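Local coordinates for salt-tolerant glutaminase (Micrococcus luteus, PDB 3AGD), which probably catalyses the hydrolysis of L-glutamine to L-glutamate and ammonium, as a member of the glutaminase family, at the interface of chains A and B. Residues are numbered along the deposited sequence; one frame, centred on the assembly and turned at random. Chains: chain A/B, Salt-tolerant glutaminase.

Contact 1: the interface of chains A and B. Residues chain A 312, 315, 318, 332-333, 413; chain B 312, 315, 318, 332.
A:Arg318 and B:Arg318 each hold CG anti to the backbone N (chi1 -172° in chain A) and stay extended from CG to NE, which carries each guanidinium across the two-fold axis to the partner's backbone carbonyl. In this glutaminase, which also carries a STAS family region, the grip is end-on. A:Arg318 NH2 lies 2.8 Å from B:Arg318 O, and NH1 reaches the same oxygen from the same face of its carbonyl plane. In the reciprocal direction B:Arg318 NH2 is 2.6 Å from A:Arg318 O, with NH1 adding a weak bond. The two guanidinium planes are turned 7° apart, and A:Arg413 NE lies over the centre of one face of the A:Arg318 guanidinium.

A:Gln332 and B:Gln332 meet tip to tip with their amide planes 84° apart. A:Gln332 NE2 donates to B:Gln332 OE1 over 3.0 Å, arriving above the acceptor's carbonyl plane, and the twin bond runs back. Each amide is held by bonds within its own chain: A:Gln332 NE2 donates to A:Thr315 O over 2.9 Å, in the carbonyl plane, and A:Gln332 OE1 accepts from A:Arg318 NH1 at 2.6 Å. An alanine in place of A:Gln332 would probably leave B:Gln332 without its reciprocal partner and A:Arg318 freer to turn. Water 1 connects A:Arg318 O with B:Arg318 NH1 and B:Gln332 OE1. Beside this polar centre A:Thr315 CG2 meets B:Thr315 CG2 at 3.8 Å, with leucine methyls flanking the pair.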
# COMPACT_ATOMS: atom_id res chain seq x y z
N LEU A 312 -7.95 5.94 -7.16
CA LEU A 312 -8.88 6.55 -8.10
C LEU A 312 -10.12 6.98 -7.33
O LEU A 312 -10.54 8.14 -7.41
CB LEU A 312 -9.29 5.54 -9.18
CG LEU A 312 -10.31 6.08 -10.20
CD1 LEU A 312 -9.71 7.28 -10.92
CD2 LEU A 312 -10.68 4.98 -11.17
N THR A 315 -13.12 9.42 -8.38
CA THR A 315 -12.74 9.97 -9.67
C THR A 315 -13.09 8.98 -10.79
O THR A 315 -13.05 9.32 -11.97
CB THR A 315 -11.24 10.33 -9.70
OG1 THR A 315 -11.01 11.42 -8.80
CG2 THR A 315 -10.78 10.73 -11.10
N ARG A 318 -16.34 10.21 -13.97
CA ARG A 318 -15.88 11.41 -14.68
C ARG A 318 -16.91 12.53 -14.55
O ARG A 318 -16.56 13.69 -14.35
CB ARG A 318 -15.62 11.07 -16.15
CG ARG A 318 -14.94 12.16 -16.97
CD ARG A 318 -14.70 11.67 -18.40
NE ARG A 318 -14.11 12.68 -19.28
CZ ARG A 318 -12.82 13.02 -19.30
NH1 ARG A 318 -11.96 12.43 -18.48
NH2 ARG A 318 -12.40 13.95 -20.15
N GLN A 332 -14.21 6.52 -15.85
CA GLN A 332 -12.83 6.68 -16.33
C GLN A 332 -11.84 6.05 -15.35
O GLN A 332 -12.21 5.69 -14.23
CB GLN A 332 -12.50 8.16 -16.49
CG GLN A 332 -12.39 8.89 -15.15
CD GLN A 332 -12.29 10.40 -15.28
OE1 GLN A 332 -11.87 10.92 -16.32
NE2 GLN A 332 -12.66 11.11 -14.22
N GLY A 333 -10.58 5.92 -15.79
CA GLY A 333 -9.52 5.37 -14.96
C GLY A 333 -9.39 3.86 -14.87
O GLY A 333 -10.06 3.12 -15.58
N ARG A 413 -13.66 6.31 -21.52
CA ARG A 413 -12.51 6.85 -20.78
C ARG A 413 -11.95 5.86 -19.76
O ARG A 413 -10.93 6.13 -19.12
CB ARG A 413 -12.90 8.14 -20.06
CG ARG A 413 -13.21 9.31 -20.98
CD ARG A 413 -11.95 9.94 -21.52
NE ARG A 413 -12.25 11.09 -22.38
CZ ARG A 413 -11.32 11.92 -22.86
NH1 ARG A 413 -10.04 11.72 -22.56
NH2 ARG A 413 -11.67 12.93 -23.64
N LEU B 312 -4.25 7.06 -8.95
CA LEU B 312 -4.81 8.02 -9.90
C LEU B 312 -3.97 8.01 -11.18
O LEU B 312 -4.50 7.83 -12.28
CB LEU B 312 -4.82 9.42 -9.29
CG LEU B 312 -5.28 10.56 -10.20
CD1 LEU B 312 -6.69 10.28 -10.73
CD2 LEU B 312 -5.25 11.86 -9.43
N THR B 315 -4.74 9.47 -14.90
CA THR B 315 -6.11 9.97 -14.88
C THR B 315 -6.13 11.38 -14.30
O THR B 315 -7.14 12.08 -14.39
CB THR B 315 -7.03 9.03 -14.08
OG1 THR B 315 -7.16 7.79 -14.79
CG2 THR B 315 -8.41 9.63 -13.91
N ARG B 318 -7.57 15.03 -17.10
CA ARG B 318 -8.94 14.78 -17.56
C ARG B 318 -8.98 14.81 -19.08
O ARG B 318 -9.60 13.96 -19.71
CB ARG B 318 -9.88 15.83 -16.97
CG ARG B 318 -11.37 15.50 -17.08
CD ARG B 318 -12.19 16.56 -16.36
NE ARG B 318 -13.63 16.38 -16.51
CZ ARG B 318 -14.39 15.62 -15.73
NH1 ARG B 318 -13.86 14.95 -14.71
NH2 ARG B 318 -15.69 15.53 -15.96
N GLN B 332 -7.62 16.73 -12.66
CA GLN B 332 -8.68 16.27 -11.77
C GLN B 332 -8.15 15.28 -10.74
O GLN B 332 -6.99 14.87 -10.80
CB GLN B 332 -9.78 15.58 -12.60
CG GLN B 332 -9.38 14.21 -13.14
CD GLN B 332 -10.39 13.64 -14.14
OE1 GLN B 332 -11.58 13.92 -14.07
NE2 GLN B 332 -9.90 12.82 -15.07
O HOH W 1 -14.21 13.34 -12.20

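Contact 2: the interface of chains A and B. Residues chain A 312, 334, 336, 338; chain B 303, 308, 310.
B:Asp310 meets the backbone of A:Leu312 across the interface of the two glutaminase chains, where a loop of chain B lies against the segment of chain A that leads into helix 337-349. B:Asp310 holds CG anti to its backbone N (chi1 -178°), which points the carboxylate into chain A. A:Leu312 N donates to B:Asp310 OD1 over 3.1 Å, with 167° at the hydrogen, and approaches nearly along the oxygen's C-O axis. The other carboxylate oxygen, B:Asp310 OD2, is 2.6 Å from water 2. Water 2 is in turn 2.9 Å from the carbonyl oxygen A:Val334 O. It makes a further bond with A:Arg336 N, so one carboxylate engages two stretches of chain A, directly and through solvent.

A:Arg336 supplies the second element. Its side chain runs past that of B:Asp310 in the opposite direction, with A:Arg336 CB 3.8 Å from B:Asp310 OD2, and its bend at chi3 (98°) turns the guanidinium towards B:Asp308. B:Asp308 CB sits over one face, offset toward the rim, 3.5 Å from A:Arg336 NH2. The salt bridge is long, A:Arg336 NH1 to B:Asp308 OD1 being 3.9 Å, and the inclined planes do not pair squarely. A weak hydrogen bond from A:Arg336 NH1 to B:Arg303 O, in a poorly ordered residue, adds little that can be relied on.

Farther out, A:Gly338 N, in the first turn of helix 337-349, is 4.3 Å from B:Asp310 OD2; this helix start may favour the negative charge.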
# COMPACT_ATOMS: atom_id res chain seq x y z
N LEU A 312 -7.95 5.94 -7.16
CA LEU A 312 -8.88 6.55 -8.10
C LEU A 312 -10.12 6.98 -7.33
O LEU A 312 -10.54 8.14 -7.41
CB LEU A 312 -9.29 5.54 -9.18
CG LEU A 312 -10.31 6.08 -10.20
CD1 LEU A 312 -9.71 7.28 -10.92
CD2 LEU A 312 -10.68 4.98 -11.17
N VAL A 334 -8.50 3.42 -13.99
CA VAL A 334 -8.27 1.99 -13.75
C VAL A 334 -9.26 1.60 -12.66
O VAL A 334 -9.07 1.92 -11.49
CB VAL A 334 -6.83 1.73 -13.26
CG1 VAL A 334 -6.70 0.31 -12.74
CG2 VAL A 334 -5.85 1.98 -14.39
N ARG A 336 -11.18 -0.85 -10.14
CA ARG A 336 -11.13 -2.06 -9.34
C ARG A 336 -12.18 -1.85 -8.25
O ARG A 336 -13.13 -1.10 -8.47
CB ARG A 336 -9.73 -2.23 -8.75
CG ARG A 336 -8.66 -2.44 -9.83
CD ARG A 336 -7.24 -2.30 -9.29
NE ARG A 336 -6.60 -3.57 -8.96
CZ ARG A 336 -7.02 -4.41 -8.03
NH1 ARG A 336 -8.11 -4.13 -7.33
NH2 ARG A 336 -6.35 -5.53 -7.79
N GLY A 338 -12.27 -0.07 -5.45
CA GLY A 338 -12.43 1.34 -5.12
C GLY A 338 -13.29 2.16 -6.05
O GLY A 338 -14.19 2.88 -5.60
N ARG B 303 -10.85 -8.55 -3.96
CA ARG B 303 -9.48 -8.40 -4.45
C ARG B 303 -8.86 -7.13 -3.87
O ARG B 303 -8.36 -6.28 -4.60
CB ARG B 303 -9.44 -8.34 -5.98
CG ARG B 303 -10.07 -9.53 -6.67
CD ARG B 303 -9.58 -10.84 -6.08
NE ARG B 303 -8.13 -10.86 -5.94
CZ ARG B 303 -7.45 -11.87 -5.41
NH1 ARG B 303 -6.13 -11.80 -5.31
NH2 ARG B 303 -8.09 -12.95 -4.97
N ASP B 308 -2.11 -3.82 -4.13
CA ASP B 308 -2.71 -3.59 -5.44
C ASP B 308 -2.50 -2.14 -5.90
O ASP B 308 -2.74 -1.19 -5.15
CB ASP B 308 -4.20 -4.02 -5.45
CG ASP B 308 -5.03 -3.30 -4.42
OD1 ASP B 308 -6.08 -3.86 -4.02
OD2 ASP B 308 -4.65 -2.18 -4.04
N ASP B 310 -3.79 0.49 -7.31
CA ASP B 310 -4.94 1.32 -7.67
C ASP B 310 -4.61 2.79 -7.40
O ASP B 310 -4.93 3.31 -6.33
CB ASP B 310 -6.15 0.89 -6.83
CG ASP B 310 -7.40 1.66 -7.18
OD1 ASP B 310 -7.32 2.89 -7.38
OD2 ASP B 310 -8.48 1.03 -7.23
O HOH W 2 -10.39 1.69 -8.87

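Contact 3: the interface of chains A and B. Residues chain A 1-5, 49, 51; chain B 341, 344-345, 348.
A:His3 and A:His51 supply the hydrogen bonds, both to acidic residues of helix 337-348 of chain B, in the STAS family region of this glutaminase. A:His3 has CG anti to its backbone N (chi1 -157°), bringing NE2 within 2.8 Å of B:Asp345 OD2; the bond is bent, 123° at the hydrogen, and the oxygen is tilted from the ring plane. A:His51 NE2 donates almost straight (174°) to B:Glu341 OE2 over 3.0 Å, on the anti side of the carboxylate. Within chain A, A:His51 CE1 lies over the centre of the A:His3 ring. A:Ile5 N donates in that ring's plane to A:His3 ND1, 3.2 Å away, which fixes its rotation and is likely to leave NE2 as the donor.

The charged contact joins A:Arg49 NH1 to B:Asp345 OD2 at 3.3 Å. The carboxylate stacks on the guanidinium with the planes inclined, and B:Asp345 OD1 lies over the rim of one face, the two chains meeting tip to tip.

Apolar packing comes from A:Pro4, whose CG meets B:Leu344 CD1 tip to tip at a tight 3.3 Å. A:Ile5 CD1 touches the aliphatic B:Glu341 CG at 3.4 Å, crossing its chain. B:Leu344 CB lies 3.5 Å from A:His3 CE1.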
# COMPACT_ATOMS: atom_id res chain seq x y z
N MET A 1 10.13 21.95 -23.44
CA MET A 1 10.66 22.01 -22.04
C MET A 1 11.21 20.66 -21.62
O MET A 1 10.95 19.64 -22.27
CB MET A 1 9.54 22.40 -21.07
CG MET A 1 8.42 21.37 -21.00
SD MET A 1 7.22 21.74 -19.72
CE MET A 1 7.92 20.86 -18.33
N ARG A 2 11.97 20.65 -20.53
CA ARG A 2 12.54 19.42 -20.01
C ARG A 2 11.80 19.00 -18.75
O ARG A 2 11.45 19.83 -17.91
CB ARG A 2 14.02 19.60 -19.69
CG ARG A 2 14.88 20.00 -20.87
CD ARG A 2 16.31 19.53 -20.66
NE ARG A 2 16.82 19.94 -19.35
CZ ARG A 2 17.95 19.48 -18.82
NH1 ARG A 2 18.69 18.60 -19.50
NH2 ARG A 2 18.35 19.90 -17.63
N HIS A 3 11.55 17.70 -18.63
CA HIS A 3 10.85 17.16 -17.47
C HIS A 3 11.66 17.47 -16.22
O HIS A 3 12.86 17.22 -16.18
CB HIS A 3 10.68 15.65 -17.63
CG HIS A 3 9.54 15.09 -16.84
ND1 HIS A 3 9.52 15.10 -15.46
CD2 HIS A 3 8.38 14.51 -17.23
CE1 HIS A 3 8.39 14.56 -15.04
NE2 HIS A 3 7.69 14.19 -16.09
N PRO A 4 11.03 18.02 -15.18
CA PRO A 4 11.77 18.34 -13.96
C PRO A 4 12.29 17.16 -13.13
O PRO A 4 13.30 17.29 -12.44
CB PRO A 4 10.78 19.22 -13.18
CG PRO A 4 9.46 18.72 -13.62
CD PRO A 4 9.64 18.52 -15.11
N ILE A 5 11.62 16.02 -13.19
CA ILE A 5 12.05 14.86 -12.41
C ILE A 5 13.49 14.43 -12.69
O ILE A 5 14.23 14.09 -11.76
CB ILE A 5 11.07 13.67 -12.57
CG1 ILE A 5 9.74 14.03 -11.91
CG2 ILE A 5 11.65 12.41 -11.91
CD1 ILE A 5 8.70 12.95 -11.98
N ARG A 49 7.45 6.13 -18.73
CA ARG A 49 8.56 7.06 -18.74
C ARG A 49 9.72 6.50 -17.92
O ARG A 49 9.52 5.70 -17.01
CB ARG A 49 8.14 8.41 -18.17
CG ARG A 49 6.99 9.06 -18.92
CD ARG A 49 7.27 9.12 -20.42
NE ARG A 49 6.09 9.52 -21.18
CZ ARG A 49 5.65 10.77 -21.30
NH1 ARG A 49 6.31 11.77 -20.72
NH2 ARG A 49 4.55 11.02 -21.99
N HIS A 51 12.85 8.26 -16.07
CA HIS A 51 13.61 9.44 -15.66
C HIS A 51 14.87 8.96 -14.96
O HIS A 51 14.79 8.19 -13.99
CB HIS A 51 12.77 10.30 -14.70
CG HIS A 51 11.38 10.58 -15.19
ND1 HIS A 51 11.12 11.15 -16.42
CD2 HIS A 51 10.17 10.38 -14.61
CE1 HIS A 51 9.82 11.29 -16.57
NE2 HIS A 51 9.22 10.83 -15.49
N GLU B 341 3.35 13.74 -11.62
CA GLU B 341 4.32 13.21 -12.57
C GLU B 341 3.66 13.07 -13.93
O GLU B 341 4.24 13.43 -14.96
CB GLU B 341 4.83 11.84 -12.09
CG GLU B 341 5.97 11.22 -12.91
CD GLU B 341 5.52 10.66 -14.25
OE1 GLU B 341 4.43 10.05 -14.31
OE2 GLU B 341 6.27 10.81 -15.24
N LEU B 344 3.18 16.38 -15.67
CA LEU B 344 4.42 16.87 -16.26
C LEU B 344 4.68 16.18 -17.60
O LEU B 344 5.17 16.81 -18.54
CB LEU B 344 5.59 16.64 -15.30
CG LEU B 344 5.57 17.53 -14.06
CD1 LEU B 344 6.65 17.10 -13.07
CD2 LEU B 344 5.77 18.99 -14.48
N ASP B 345 4.36 14.89 -17.68
CA ASP B 345 4.55 14.13 -18.91
C ASP B 345 3.72 14.76 -20.03
O ASP B 345 4.17 14.86 -21.17
CB ASP B 345 4.10 12.68 -18.73
CG ASP B 345 5.05 11.87 -17.85
OD1 ASP B 345 4.71 10.72 -17.51
OD2 ASP B 345 6.14 12.38 -17.52
N THR B 348 5.29 18.14 -21.07
CA THR B 348 6.48 17.85 -21.86
C THR B 348 6.14 17.28 -23.24
O THR B 348 6.86 17.52 -24.21
CB THR B 348 7.40 16.85 -21.11
OG1 THR B 348 7.94 17.50 -19.95
CG2 THR B 348 8.54 16.38 -22.00

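Contacts 1 and 2 are neighbours, about 12 Å between the centres of their C-alpha atoms, and share A:Leu312, whose side chain serves contact 1 and whose backbone N serves contact 2. Contact 3 lies about 20 Å from contact 1 and 25 Å from contact 2, yet is tied to the latter through helix 337-349: its start in chain A lies at contact 2, and the equivalent helix of chain B (337-348) forms one side of contact 3. The two-fold symmetry repeats contacts 2 and 3 with the chains exchanged. The protein is a homotetramer, so this dimer interface may be one of those in the full assembly.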